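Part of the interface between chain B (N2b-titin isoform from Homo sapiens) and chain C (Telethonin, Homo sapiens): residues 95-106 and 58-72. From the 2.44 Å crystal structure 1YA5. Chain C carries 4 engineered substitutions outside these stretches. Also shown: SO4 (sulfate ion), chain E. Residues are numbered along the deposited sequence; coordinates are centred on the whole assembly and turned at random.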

ATOM      1  N   LEU B  95       5.873 -11.264  -5.098  1.00 54.14           N
ATOM      2  CA  LEU B  95       5.424 -11.501  -3.750  1.00 51.56           C
ATOM      3  C   LEU B  95       6.247 -10.579  -2.862  1.00 52.95           C
ATOM      4  O   LEU B  95       7.478 -10.651  -2.862  1.00 46.43           O
ATOM      5  CB  LEU B  95       5.695 -12.942  -3.384  1.00 52.12           C
ATOM      6  CG  LEU B  95       5.497 -13.288  -1.930  1.00 44.82           C
ATOM      7  CD1 LEU B  95       4.055 -13.030  -1.544  1.00 46.60           C
ATOM      8  CD2 LEU B  95       5.870 -14.769  -1.749  1.00 48.48           C
ATOM      9  N   LEU B  96       5.553  -9.697  -2.141  1.00 48.92           N
ATOM     10  CA  LEU B  96       6.190  -8.693  -1.296  1.00 48.91           C
ATOM     11  C   LEU B  96       5.856  -8.978   0.152  1.00 44.46           C
ATOM     12  O   LEU B  96       4.702  -8.903   0.544  1.00 50.19           O
ATOM     13  CB  LEU B  96       5.673  -7.313  -1.672  1.00 45.47           C
ATOM     14  CG  LEU B  96       5.969  -6.965  -3.125  1.00 49.21           C
ATOM     15  CD1 LEU B  96       4.997  -5.954  -3.609  1.00 43.77           C
ATOM     16  CD2 LEU B  96       7.415  -6.472  -3.334  1.00 42.17           C
ATOM     17  N   VAL B  97       6.851  -9.337   0.952  1.00 49.65           N
ATOM     18  CA  VAL B  97       6.559  -9.714   2.338  1.00 51.87           C
ATOM     19  C   VAL B  97       6.892  -8.631   3.331  1.00 52.82           C
ATOM     20  O   VAL B  97       8.050  -8.199   3.427  1.00 48.36           O
ATOM     21  CB  VAL B  97       7.241 -11.008   2.767  1.00 49.43           C
ATOM     22  CG1 VAL B  97       6.582 -11.529   4.032  1.00 40.10           C
ATOM     23  CG2 VAL B  97       7.160 -12.030   1.643  1.00 45.53           C
ATOM     24  N   LYS B  98       5.867  -8.194   4.057  1.00 47.09           N
ATOM     25  CA  LYS B  98       6.014  -7.135   5.046  1.00 47.96           C
ATOM     26  C   LYS B  98       6.141  -7.692   6.456  1.00 48.66           C
ATOM     27  O   LYS B  98       5.339  -8.522   6.877  1.00 46.90           O
ATOM     28  CB  LYS B  98       4.835  -6.171   4.981  1.00 47.62           C
ATOM     29  CG  LYS B  98       4.694  -5.490   3.651  1.00 45.96           C
ATOM     30  CD  LYS B  98       6.036  -4.960   3.190  1.00 47.27           C
ATOM     31  CE  LYS B  98       5.908  -4.316   1.827  1.00 45.37           C
ATOM     32  NZ  LYS B  98       7.244  -3.960   1.289  1.00 57.66           N
ATOM     33  N   ALA B  99       7.167  -7.238   7.170  1.00 49.78           N
ATOM     34  CA  ALA B  99       7.351  -7.591   8.573  1.00 54.02           C
ATOM     35  C   ALA B  99       6.241  -6.952   9.388  1.00 51.04           C
ATOM     36  O   ALA B  99       5.748  -5.886   9.030  1.00 56.18           O
ATOM     37  CB  ALA B  99       8.699  -7.098   9.065  1.00 50.40           C
ATOM     38  N   GLU B 100       5.843  -7.572  10.481  1.00 50.38           N
ATOM     39  CA  GLU B 100       4.833  -6.918  11.282  1.00 51.65           C
ATOM     40  C   GLU B 100       5.460  -5.902  12.224  1.00 53.93           C
ATOM     41  O   GLU B 100       6.493  -6.156  12.864  1.00 56.39           O
ATOM     42  CB  GLU B 100       3.904  -7.905  11.996  1.00 45.69           C
ATOM     43  CG  GLU B 100       4.514  -8.793  13.043  1.00 42.18           C
ATOM     44  CD  GLU B 100       3.459  -9.669  13.707  1.00 48.26           C
ATOM     45  OE1 GLU B 100       2.266  -9.524  13.392  1.00 53.01           O
ATOM     46  OE2 GLU B 100       3.808 -10.502  14.550  1.00 52.55           O
ATOM     47  N   THR B 101       4.834  -4.728  12.262  1.00 47.96           N
ATOM     48  CA  THR B 101       5.314  -3.606  13.039  1.00 53.18           C
ATOM     49  C   THR B 101       4.112  -2.785  13.488  1.00 44.69           C
ATOM     50  O   THR B 101       3.057  -2.856  12.878  1.00 51.23           O
ATOM     51  CB  THR B 101       6.295  -2.715  12.229  1.00 44.40           C
ATOM     52  OG1 THR B 101       5.544  -1.868  11.357  1.00 46.26           O
ATOM     53  CG2 THR B 101       7.216  -3.550  11.416  1.00 44.64           C
ATOM     54  N   ALA B 102       4.284  -2.019  14.565  1.00 47.19           N
ATOM     55  CA  ALA B 102       3.219  -1.242  15.181  1.00 43.83           C
ATOM     56  C   ALA B 102       3.907  -0.279  16.125  1.00 44.96           C
ATOM     57  O   ALA B 102       4.659  -0.717  16.986  1.00 54.32           O
ATOM     58  CB  ALA B 102       2.264  -2.153  15.955  1.00 42.59           C
ATOM     59  N   PRO B 103       3.692   1.031  15.952  1.00 45.82           N
ATOM     60  CA  PRO B 103       4.287   2.066  16.804  1.00 43.61           C
ATOM     61  C   PRO B 103       3.971   1.913  18.303  1.00 48.87           C
ATOM     62  O   PRO B 103       2.981   1.261  18.654  1.00 51.08           O
ATOM     63  CB  PRO B 103       3.674   3.358  16.267  1.00 43.14           C
ATOM     64  CG  PRO B 103       2.494   2.934  15.457  1.00 46.64           C
ATOM     65  CD  PRO B 103       2.911   1.626  14.864  1.00 45.61           C
ATOM     66  N   PRO B 104       4.810   2.515  19.184  1.00 51.28           N
ATOM     67  CA  PRO B 104       4.620   2.467  20.626  1.00 41.66           C
ATOM     68  C   PRO B 104       3.248   2.961  20.982  1.00 43.86           C
ATOM     69  O   PRO B 104       2.842   4.000  20.491  1.00 47.14           O
ATOM     70  CB  PRO B 104       5.667   3.436  21.151  1.00 45.77           C
ATOM     71  CG  PRO B 104       6.767   3.386  20.111  1.00 43.57           C
ATOM     72  CD  PRO B 104       6.025   3.287  18.820  1.00 46.79           C
ATOM     73  N   ASN B 105       2.515   2.227  21.808  1.00 42.83           N
ATOM     74  CA  ASN B 105       1.212   2.697  22.252  1.00 42.08           C
ATOM     75  C   ASN B 105       1.143   2.684  23.763  1.00 43.32           C
ATOM     76  O   ASN B 105       1.527   1.698  24.370  1.00 51.21           O
ATOM     77  CB  ASN B 105       0.113   1.797  21.718  1.00 43.71           C
ATOM     78  CG  ASN B 105      -1.261   2.374  21.946  1.00 49.72           C
ATOM     79  OD1 ASN B 105      -2.231   1.646  22.168  1.00 49.85           O
ATOM     80  ND2 ASN B 105      -1.354   3.698  21.892  1.00 53.52           N
ATOM     81  N   PHE B 106       0.646   3.738  24.384  1.00 42.58           N
ATOM     82  CA  PHE B 106       0.442   3.673  25.820  1.00 42.47           C
ATOM     83  C   PHE B 106      -0.953   3.160  26.123  1.00 44.26           C
ATOM     84  O   PHE B 106      -1.915   3.920  26.098  1.00 46.17           O
ATOM     85  CB  PHE B 106       0.666   5.027  26.471  1.00 44.06           C
ATOM     86  CG  PHE B 106       2.115   5.400  26.575  1.00 46.12           C
ATOM     87  CD1 PHE B 106       2.785   5.915  25.482  1.00 48.22           C
ATOM     88  CD2 PHE B 106       2.803   5.232  27.756  1.00 48.53           C
ATOM     89  CE1 PHE B 106       4.109   6.265  25.567  1.00 47.51           C
ATOM     90  CE2 PHE B 106       4.145   5.577  27.840  1.00 48.08           C
ATOM     91  CZ  PHE B 106       4.790   6.093  26.740  1.00 47.16           C
TER
HETATM   92  S   SO4 E 602       9.294  -4.644   5.977  0.50 52.89           S
HETATM   93  O1  SO4 E 602      10.751  -4.734   6.056  0.50 58.14           O
HETATM   94  O2  SO4 E 602       8.746  -5.975   5.746  0.50 44.60           O
HETATM   95  O3  SO4 E 602       8.764  -4.111   7.229  0.50 56.97           O
HETATM   96  O4  SO4 E 602       8.910  -3.729   4.907  0.50 51.61           O
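Chain C, residues 58-72: QVLVQRSPWLMMRMG

A β-hairpin can bind a neighbouring domain through one face while its own strands satisfy each other, and telethonin on titin illustrates the principle. In chain C, strands 58-62 and 68-72 are joined by a loop containing a type I turn from S64(C) to L67(C), and they pair through backbone hydrogen bonds such as L60(C) N to G72(C) O (2.8 Å). Strand 58-62 runs nearly parallel to strand 95-98 of chain B, crossing at -17°, but the axes stay 10.0 Å apart, a spacing filled by side chains. Farther along, the backbones converge: the CA atoms of P103(B) and P65(C) lie 5.0 Å apart.

Alternation in the strand turns V59(C) and V61(C) toward chain B and L60(C) away. L96(B) CD1 meets V59(C) CG1 at 3.6 Å, and the aliphatic part of K98(B) lies along V61(C), CE to CG2 at 3.6 Å. From the second strand, M69(C) SD approaches T101(B) O at 3.8 Å. Near the turn, A102(B) CB packs on L67(C) CD2 at 3.3 Å, and P103(B) CG faces P65(C) CD at 4.2 Å. Direct polar contact is slight: R63(C) NE donates a weak hydrogen bond to T101(B) OG1 (3.2 Å). Water 2 supplements it, donating to P103(B) O (2.8 Å) and P65(C) O (2.5 Å).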

ATOM      1  N   GLN C  58       1.868   0.078  -7.366  1.00 48.80           N
ATOM      2  CA  GLN C  58       2.157   0.843  -6.163  1.00 49.26           C
ATOM      3  C   GLN C  58       1.613   0.054  -4.980  1.00 48.16           C
ATOM      4  O   GLN C  58       0.424  -0.260  -4.925  1.00 41.58           O
ATOM      5  CB  GLN C  58       1.457   2.213  -6.225  1.00 52.28           C
ATOM      6  CG  GLN C  58       1.913   3.157  -7.362  1.00 54.79           C
ATOM      7  CD  GLN C  58       0.832   4.182  -7.754  1.00 56.34           C
ATOM      8  OE1 GLN C  58       0.989   5.378  -7.521  1.00 53.91           O
ATOM      9  NE2 GLN C  58      -0.267   3.702  -8.348  1.00 55.52           N
ATOM     10  N   VAL C  59       2.488  -0.268  -4.041  1.00 44.85           N
ATOM     11  CA  VAL C  59       2.063  -0.971  -2.856  1.00 46.52           C
ATOM     12  C   VAL C  59       1.912  -0.111  -1.617  1.00 47.63           C
ATOM     13  O   VAL C  59       2.641   0.860  -1.403  1.00 44.82           O
ATOM     14  CB  VAL C  59       2.855  -2.265  -2.579  1.00 48.49           C
ATOM     15  CG1 VAL C  59       4.021  -2.439  -3.559  1.00 47.26           C
ATOM     16  CG2 VAL C  59       3.296  -2.331  -1.140  1.00 45.61           C
ATOM     17  N   LEU C  60       0.926  -0.483  -0.817  1.00 45.18           N
ATOM     18  CA  LEU C  60       0.539   0.295   0.317  1.00 45.34           C
ATOM     19  C   LEU C  60       0.718  -0.517   1.561  1.00 45.80           C
ATOM     20  O   LEU C  60       0.200  -1.636   1.673  1.00 51.72           O
ATOM     21  CB  LEU C  60      -0.917   0.710   0.179  1.00 46.59           C
ATOM     22  CG  LEU C  60      -1.435   1.723   1.195  1.00 49.36           C
ATOM     23  CD1 LEU C  60      -2.180   2.760   0.426  1.00 43.04           C
ATOM     24  CD2 LEU C  60      -2.341   1.059   2.262  1.00 49.45           C
ATOM     25  N   VAL C  61       1.481   0.038   2.492  1.00 48.37           N
ATOM     26  CA  VAL C  61       1.584  -0.514   3.837  1.00 49.28           C
ATOM     27  C   VAL C  61       1.197   0.586   4.799  1.00 49.49           C
ATOM     28  O   VAL C  61       1.772   1.683   4.757  1.00 47.82           O
ATOM     29  CB  VAL C  61       3.005  -1.015   4.191  1.00 48.77           C
ATOM     30  CG1 VAL C  61       3.010  -1.702   5.585  1.00 43.50           C
ATOM     31  CG2 VAL C  61       3.533  -1.955   3.109  1.00 46.41           C
ATOM     32  N   GLN C  62       0.205   0.274   5.634  1.00 48.69           N
ATOM     33  CA  GLN C  62      -0.272   1.138   6.704  1.00 47.14           C
ATOM     34  C   GLN C  62      -0.262   0.407   8.064  1.00 48.74           C
ATOM     35  O   GLN C  62      -0.657  -0.746   8.162  1.00 47.49           O
ATOM     36  CB  GLN C  62      -1.689   1.568   6.374  1.00 49.66           C
ATOM     37  CG  GLN C  62      -2.491   1.996   7.548  1.00 51.83           C
ATOM     38  CD  GLN C  62      -3.549   2.971   7.163  1.00 50.91           C
ATOM     39  OE1 GLN C  62      -3.322   4.190   7.171  1.00 52.11           O
ATOM     40  NE2 GLN C  62      -4.737   2.452   6.813  1.00 56.75           N
ATOM     41  N   ARG C  63       0.194   1.095   9.106  1.00 53.88           N
ATOM     42  CA  ARG C  63       0.260   0.533  10.467  1.00 51.34           C
ATOM     43  C   ARG C  63      -0.333   1.491  11.487  1.00 49.91           C
ATOM     44  O   ARG C  63      -0.647   2.654  11.182  1.00 49.16           O
ATOM     45  CB  ARG C  63       1.712   0.208  10.857  1.00 50.03           C
ATOM     46  CG  ARG C  63       2.646   1.401  10.786  1.00 50.94           C
ATOM     47  CD  ARG C  63       4.146   0.991  10.754  1.00 52.05           C
ATOM     48  NE  ARG C  63       4.601   0.543   9.436  1.00 50.62           N
ATOM     49  CZ  ARG C  63       4.531   1.295   8.340  1.00 54.38           C
ATOM     50  NH1 ARG C  63       4.030   2.510   8.425  1.00 62.14           N
ATOM     51  NH2 ARG C  63       4.946   0.850   7.160  1.00 57.12           N
ATOM     52  N   SER C  64      -0.503   1.011  12.706  1.00 48.55           N
ATOM     53  CA  SER C  64      -1.129   1.846  13.714  1.00 43.47           C
ATOM     54  C   SER C  64      -0.654   1.519  15.114  1.00 49.61           C
ATOM     55  O   SER C  64       0.020   0.504  15.348  1.00 47.54           O
ATOM     56  CB  SER C  64      -2.648   1.778  13.614  1.00 46.95           C
ATOM     57  OG  SER C  64      -3.138   0.480  13.901  1.00 45.02           O
ATOM     58  N   PRO C  65      -0.988   2.402  16.061  1.00 49.86           N
ATOM     59  CA  PRO C  65      -0.712   2.131  17.462  1.00 44.01           C
ATOM     60  C   PRO C  65      -1.622   1.029  17.997  1.00 46.63           C
ATOM     61  O   PRO C  65      -1.174   0.243  18.808  1.00 48.00           O
ATOM     62  CB  PRO C  65      -1.009   3.459  18.156  1.00 39.65           C
ATOM     63  CG  PRO C  65      -1.174   4.454  17.079  1.00 51.35           C
ATOM     64  CD  PRO C  65      -1.625   3.715  15.860  1.00 47.71           C
ATOM     65  N   TRP C  66      -2.876   0.949  17.578  1.00 42.63           N
ATOM     66  CA  TRP C  66      -3.687  -0.151  18.105  1.00 45.57           C
ATOM     67  C   TRP C  66      -3.505  -1.494  17.373  1.00 46.37           C
ATOM     68  O   TRP C  66      -4.435  -2.291  17.302  1.00 45.97           O
ATOM     69  CB  TRP C  66      -5.160   0.222  18.181  1.00 44.34           C
ATOM     70  CG  TRP C  66      -5.722   0.798  16.929  1.00 48.93           C
ATOM     71  CD1 TRP C  66      -6.603   0.203  16.079  1.00 49.52           C
ATOM     72  CD2 TRP C  66      -5.456   2.098  16.379  1.00 57.77           C
ATOM     73  NE1 TRP C  66      -6.916   1.048  15.047  1.00 48.82           N
ATOM     74  CE2 TRP C  66      -6.217   2.215  15.197  1.00 55.03           C
ATOM     75  CE3 TRP C  66      -4.650   3.170  16.769  1.00 53.59           C
ATOM     76  CZ2 TRP C  66      -6.212   3.371  14.408  1.00 53.37           C
ATOM     77  CZ3 TRP C  66      -4.633   4.316  15.983  1.00 54.55           C
ATOM     78  CH2 TRP C  66      -5.412   4.407  14.814  1.00 58.75           C
ATOM     79  N   LEU C  67      -2.312  -1.718  16.813  1.00 49.15           N
ATOM     80  CA  LEU C  67      -1.889  -3.032  16.311  1.00 44.28           C
ATOM     81  C   LEU C  67      -2.733  -3.602  15.152  1.00 50.45           C
ATOM     82  O   LEU C  67      -2.939  -4.821  15.024  1.00 49.66           O
ATOM     83  CB  LEU C  67      -1.787  -4.020  17.469  1.00 47.52           C
ATOM     84  CG  LEU C  67      -0.779  -3.663  18.567  1.00 46.91           C
ATOM     85  CD1 LEU C  67      -1.108  -4.372  19.866  1.00 43.76           C
ATOM     86  CD2 LEU C  67       0.651  -3.997  18.137  1.00 47.18           C
ATOM     87  N   MET C  68      -3.216  -2.702  14.302  1.00 49.97           N
ATOM     88  CA  MET C  68      -3.915  -3.072  13.100  1.00 43.98           C
ATOM     89  C   MET C  68      -3.047  -2.663  11.909  1.00 51.65           C
ATOM     90  O   MET C  68      -2.652  -1.479  11.769  1.00 47.68           O
ATOM     91  CB  MET C  68      -5.218  -2.316  13.053  1.00 45.34           C
ATOM     92  CG  MET C  68      -6.414  -3.216  12.872  1.00 56.97           C
ATOM     93  SD  MET C  68      -7.823  -2.662  13.848  1.00 48.56           S
ATOM     94  CE  MET C  68      -7.137  -2.769  15.457  1.00 45.79           C
ATOM     95  N   MET C  69      -2.726  -3.635  11.060  1.00 48.14           N
ATOM     96  CA  MET C  69      -2.052  -3.322   9.822  1.00 42.68           C
ATOM     97  C   MET C  69      -2.993  -3.418   8.638  1.00 48.04           C
ATOM     98  O   MET C  69      -4.014  -4.143   8.642  1.00 44.08           O
ATOM     99  CB  MET C  69      -0.852  -4.225   9.607  1.00 46.07           C
ATOM    100  CG  MET C  69       0.388  -3.672  10.199  1.00 45.30           C
ATOM    101  SD  MET C  69       1.818  -4.627   9.797  1.00 48.77           S
ATOM    102  CE  MET C  69       2.654  -3.419   8.745  1.00 41.57           C
ATOM    103  N   ARG C  70      -2.616  -2.687   7.609  1.00 43.92           N
ATOM    104  CA  ARG C  70      -3.411  -2.595   6.415  1.00 47.33           C
ATOM    105  C   ARG C  70      -2.405  -2.528   5.277  1.00 42.75           C
ATOM    106  O   ARG C  70      -1.430  -1.762   5.338  1.00 50.44           O
ATOM    107  CB  ARG C  70      -4.264  -1.344   6.509  1.00 46.34           C
ATOM    108  CG  ARG C  70      -5.231  -1.166   5.422  1.00 53.40           C
ATOM    109  CD  ARG C  70      -6.630  -1.546   5.870  1.00 56.96           C
ATOM    110  NE  ARG C  70      -7.178  -0.587   6.816  1.00 52.69           N
ATOM    111  CZ  ARG C  70      -8.002   0.398   6.492  1.00 57.77           C
ATOM    112  NH1 ARG C  70      -8.383   0.571   5.222  1.00 56.44           N
ATOM    113  NH2 ARG C  70      -8.444   1.216   7.445  1.00 50.01           N
ATOM    114  N   MET C  71      -2.591  -3.380   4.278  1.00 43.83           N
ATOM    115  CA  MET C  71      -1.710  -3.397   3.102  1.00 44.73           C
ATOM    116  C   MET C  71      -2.359  -3.976   1.862  1.00 50.01           C
ATOM    117  O   MET C  71      -3.389  -4.689   1.920  1.00 49.45           O
ATOM    118  CB  MET C  71      -0.410  -4.139   3.383  1.00 45.90           C
ATOM    119  CG  MET C  71      -0.553  -5.621   3.557  1.00 44.82           C
ATOM    120  SD  MET C  71       0.777  -6.419   4.467  1.00 46.19           S
ATOM    121  CE  MET C  71       0.698  -5.629   6.090  1.00 38.82           C
ATOM    122  N   GLY C  72      -1.750  -3.654   0.732  1.00 48.16           N
ATOM    123  CA  GLY C  72      -2.234  -4.127  -0.552  1.00 46.67           C
ATOM    124  C   GLY C  72      -1.699  -3.337  -1.720  1.00 46.95           C
ATOM    125  O   GLY C  72      -0.719  -2.583  -1.599  1.00 47.59           O
TER
HETATM  126  O   HOH W   1       0.462  -1.707  13.307  1.00 47.98           O
HETATM  127  O   HOH W   2       1.118  -0.545  19.596  1.00 38.36           O